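Local coordinates for protein transcriptional regulator, IclR family (Alicyclobacillus acidocaldarius subsp. acidocaldarius, PDB 5TJJ) that probably binds DNA through a winged helix-turn-helix domain and regulates transcription, at the interface of chains A and B. Coordinates in Å, arbitrary orientation; residue numbers count along the deposited sequence, not the author numbering. Chains: chain A/B, Transcriptional regulator, IclR family.

Contact 1: the interface of chains A and B. Residues chain A 56, 71; chain B 87, 109, 111, 119.
The phenol oxygen OH of B:Tyr87, which touches the ring of A:Pro71, accepts a hydrogen bond from the side-chain amine nitrogen NZ of B:Lys109 at 2.7 Å. NZ arrives at the edge of the tyrosine ring, in its plane, so the two long side chains, one from helix 85-101 and one from strand 104-110, meet at their ends and brace each other. B:Lys109 gets there by a bent route: CG leaves anti to the backbone N (chi1 167°), and turns at chi2 and chi4 swing the amine toward the phenol. The chain thus lies across A:Pro71 at about a right angle, with CE 3.8 Å from the proline CG. The proline CB lies over one face of the tyrosine ring at its phenol end, OH being 3.6 Å from CG and CZ 3.8 Å from CB of A:Pro71. A compact, rigid proline suits this place, since it offers methylene groups to the aromatic end and the lysine shaft without a flexible chain to be ordered. On the backbone side of A:Pro71, the terminal methyl CD1 of B:Ile119 packs 3.5 Å from the proline carbonyl O. Further along, A:Asp56 rests its carboxylate on B:Leu111, OD2 lying 3.7 Å from CD2, a carbon contact to an acid. Its other oxygen, OD1, is 6.0 Å from B:Lys109 NZ, too far for a salt bridge, though the opposite charges may still attract weakly. The site sets the turn after helix 42-54 and the end of chain A's wing, leading into helix 73-83, against the C-terminal domain of chain B, and so probably steadies how the domains are set in this assembly, and in solution if the dimer is biological.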
loop_
_atom_site.group_PDB
_atom_site.type_symbol
_atom_site.label_atom_id
_atom_site.label_comp_id
_atom_site.label_asym_id
_atom_site.label_seq_id
_atom_site.Cartn_x
_atom_site.Cartn_y
_atom_site.Cartn_z
ATOM N N ASP A 56 -14.588 -8.243 2.034
ATOM C CA ASP A 56 -14.224 -6.979 2.705
ATOM C C ASP A 56 -13.176 -6.126 1.912
ATOM O O ASP A 56 -12.493 -5.262 2.487
ATOM C CB ASP A 56 -13.787 -7.227 4.166
ATOM C CG ASP A 56 -14.919 -7.862 5.055
ATOM O OD1 ASP A 56 -15.796 -7.088 5.484
ATOM O OD2 ASP A 56 -14.937 -9.110 5.347
ATOM N N PRO A 71 -11.926 -2.256 3.996
ATOM C CA PRO A 71 -10.797 -2.201 4.924
ATOM C C PRO A 71 -9.707 -3.276 4.789
ATOM O O PRO A 71 -8.614 -3.073 5.298
ATOM C CB PRO A 71 -11.470 -2.293 6.297
ATOM C CG PRO A 71 -12.747 -3.058 6.062
ATOM C CD PRO A 71 -13.159 -2.739 4.648
ATOM N N TYR B 87 -11.290 5.495 8.970
ATOM C CA TYR B 87 -10.026 4.782 8.997
ATOM C C TYR B 87 -8.844 5.765 9.072
ATOM O O TYR B 87 -7.914 5.540 9.809
ATOM C CB TYR B 87 -9.916 3.766 7.837
ATOM C CG TYR B 87 -11.024 2.706 7.826
ATOM C CD1 TYR B 87 -11.198 1.833 8.886
ATOM C CD2 TYR B 87 -11.875 2.569 6.746
ATOM C CE1 TYR B 87 -12.209 0.870 8.878
ATOM C CE2 TYR B 87 -12.888 1.619 6.723
ATOM C CZ TYR B 87 -13.057 0.774 7.795
ATOM O OH TYR B 87 -14.061 -0.177 7.762
ATOM N N LYS B 109 -10.408 -4.982 13.483
ATOM C CA LYS B 109 -11.627 -4.798 12.688
ATOM C C LYS B 109 -12.420 -6.100 12.586
ATOM O O LYS B 109 -11.850 -7.130 12.265
ATOM C CB LYS B 109 -11.232 -4.282 11.292
ATOM C CG LYS B 109 -12.311 -4.304 10.205
ATOM C CD LYS B 109 -13.469 -3.341 10.448
ATOM C CE LYS B 109 -14.538 -3.551 9.385
ATOM N NZ LYS B 109 -15.206 -2.288 9.025
ATOM N N LEU B 111 -14.712 -8.699 10.769
ATOM C CA LEU B 111 -14.987 -9.138 9.398
ATOM C C LEU B 111 -16.205 -10.033 9.409
ATOM O O LEU B 111 -16.801 -10.279 10.452
ATOM C CB LEU B 111 -13.794 -9.929 8.820
ATOM C CG LEU B 111 -12.412 -9.275 8.832
ATOM C CD1 LEU B 111 -11.339 -10.273 8.424
ATOM C CD2 LEU B 111 -12.417 -8.068 7.915
ATOM N N ILE B 119 -5.772 -4.270 11.379
ATOM C CA ILE B 119 -5.808 -3.322 10.251
ATOM C C ILE B 119 -4.487 -2.533 10.164
ATOM O O ILE B 119 -3.989 -2.250 9.077
ATOM C CB ILE B 119 -7.011 -2.350 10.408
ATOM C CG1 ILE B 119 -8.328 -3.082 10.112
ATOM C CG2 ILE B 119 -6.893 -1.116 9.533
ATOM C CD1 ILE B 119 -8.451 -3.708 8.740
#

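Contact 2: the interface of chains A and B. Residues chain A 6-8, 11; chain B 47-48, 51.
At the edge of the A:Tyr6 ring, in its plane, lies the backbone N of B:Arg47, while over one face of the B:Arg47 guanidinium, nearer its outer edge than its middle, sits the methyl CG2 of A:Val8, 3.7 Å from NH1. B:Arg47 belongs to helix 42-54, the recognition helix of the IclR winged helix-turn-helix. Its long chain serves both neighbours: the methylene CG meets CD1 of A:Tyr6 at 3.7 Å, and a bend at chi3 carries the guanidinium round to the valine, leaving its plane 45° from that of the tyrosine ring. Arginine suits this place because its aliphatic stem can pack while its flat head covers a methyl.

One turn further along, the hydroxyl OG1 of B:Thr51 accepts a hydrogen bond from the backbone N of A:Val8 at 2.8 Å, with 158° at the hydrogen. The same hydroxyl donates to the carbonyl O of B:Arg47 at 3.0 Å; OG1 stands anti to the threonine's own carbonyl carbon (chi1 -56°), turned back along the helix, and the bonds to either side limit its rotation. A bond from OG1 to A:Tyr6 O is at best weak, as it competes for the hydroxyl's one hydrogen, and that oxygen's approach to the B:Arg47 carbonyl is doubtful, since both can only accept. The threonine CG2 lies 3.6 Å from A:Val8 O, and reaches CB of A:Val11 and the side of the A:Gln7 amide, whose chain crosses the threonine's at about a right angle. A valine here would probably leave the A:Val8 amide without its acceptor and the B:Arg47 carbonyl without the hydroxyl, letting the N-terminal segment of chain A shift. A:Val8, branched at CB, fills the angle between helix backbone and arginine head.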
loop_
_atom_site.group_PDB
_atom_site.type_symbol
_atom_site.label_atom_id
_atom_site.label_comp_id
_atom_site.label_asym_id
_atom_site.label_seq_id
_atom_site.Cartn_x
_atom_site.Cartn_y
_atom_site.Cartn_z
ATOM N N TYR A 6 -5.048 -17.192 -20.246
ATOM C CA TYR A 6 -4.789 -17.023 -18.828
ATOM C C TYR A 6 -5.269 -15.663 -18.361
ATOM O O TYR A 6 -4.991 -15.275 -17.255
ATOM C CB TYR A 6 -3.297 -17.287 -18.510
ATOM C CG TYR A 6 -2.903 -18.748 -18.782
ATOM C CD1 TYR A 6 -3.010 -19.723 -17.783
ATOM C CD2 TYR A 6 -2.480 -19.156 -20.039
ATOM C CE1 TYR A 6 -2.687 -21.054 -18.032
ATOM C CE2 TYR A 6 -2.154 -20.483 -20.297
ATOM C CZ TYR A 6 -2.253 -21.426 -19.292
ATOM O OH TYR A 6 -1.917 -22.729 -19.549
ATOM N N GLN A 7 -6.027 -14.965 -19.206
ATOM C CA GLN A 7 -6.604 -13.661 -18.899
ATOM C C GLN A 7 -8.043 -13.891 -18.403
ATOM O O GLN A 7 -8.853 -14.444 -19.140
ATOM C CB GLN A 7 -6.548 -12.787 -20.178
ATOM C CG GLN A 7 -7.169 -11.402 -20.082
ATOM C CD GLN A 7 -6.692 -10.614 -18.871
ATOM O OE1 GLN A 7 -5.537 -10.706 -18.461
ATOM N NE2 GLN A 7 -7.582 -9.833 -18.301
ATOM N N VAL A 8 -8.349 -13.521 -17.157
ATOM C CA VAL A 8 -9.695 -13.770 -16.543
ATOM C C VAL A 8 -10.461 -12.451 -16.434
ATOM O O VAL A 8 -10.168 -11.636 -15.530
ATOM C CB VAL A 8 -9.629 -14.391 -15.119
ATOM C CG1 VAL A 8 -11.025 -14.732 -14.622
ATOM C CG2 VAL A 8 -8.775 -15.632 -15.110
ATOM N N VAL A 11 -11.723 -10.820 -13.034
ATOM C CA VAL A 11 -10.689 -10.371 -12.095
ATOM C C VAL A 11 -10.089 -9.073 -12.599
ATOM O O VAL A 11 -9.755 -8.191 -11.810
ATOM C CB VAL A 11 -9.603 -11.450 -11.908
ATOM C CG1 VAL A 11 -8.471 -10.968 -11.010
ATOM C CG2 VAL A 11 -10.247 -12.720 -11.363
ATOM N N ARG B 47 -4.250 -18.854 -14.145
ATOM C CA ARG B 47 -5.103 -17.865 -14.811
ATOM C C ARG B 47 -5.358 -16.604 -13.938
ATOM O O ARG B 47 -5.159 -15.463 -14.375
ATOM C CB ARG B 47 -6.445 -18.520 -15.213
ATOM C CG ARG B 47 -6.375 -19.582 -16.327
ATOM C CD ARG B 47 -7.749 -20.137 -16.737
ATOM N NE ARG B 47 -8.426 -19.227 -17.668
ATOM C CZ ARG B 47 -9.598 -18.581 -17.489
ATOM N NH1 ARG B 47 -10.335 -18.747 -16.389
ATOM N NH2 ARG B 47 -10.052 -17.774 -18.453
ATOM N N VAL B 48 -5.790 -16.833 -12.700
ATOM C CA VAL B 48 -6.039 -15.763 -11.752
ATOM C C VAL B 48 -4.745 -15.013 -11.407
ATOM O O VAL B 48 -4.711 -13.776 -11.361
ATOM C CB VAL B 48 -6.704 -16.305 -10.452
ATOM C CG1 VAL B 48 -6.771 -15.238 -9.368
ATOM C CG2 VAL B 48 -8.096 -16.815 -10.753
ATOM N N THR B 51 -3.664 -12.784 -14.284
ATOM C CA THR B 51 -4.472 -11.591 -14.448
ATOM C C THR B 51 -4.137 -10.587 -13.349
ATOM O O THR B 51 -4.000 -9.388 -13.611
ATOM C CB THR B 51 -5.967 -11.924 -14.473
ATOM O OG1 THR B 51 -6.194 -12.882 -15.513
ATOM C CG2 THR B 51 -6.810 -10.658 -14.719
#

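The centres of the C-alpha atoms of contact 1 and contact 2 lie about 26 Å apart, and no residue belongs to both. They draw on different parts of the chain A DNA-binding domain: contact 2 uses the N-terminal segment and the start of helix 9-21, contact 1 the turn after helix 42-54 and the end of the wing. On chain B they fall in different domains, the recognition helix at contact 2 and the C-terminal domain at contact 1. Chain A's DNA-binding domain is therefore held at two places on its partner, which would limit its freedom to turn if this dimer is the biological one.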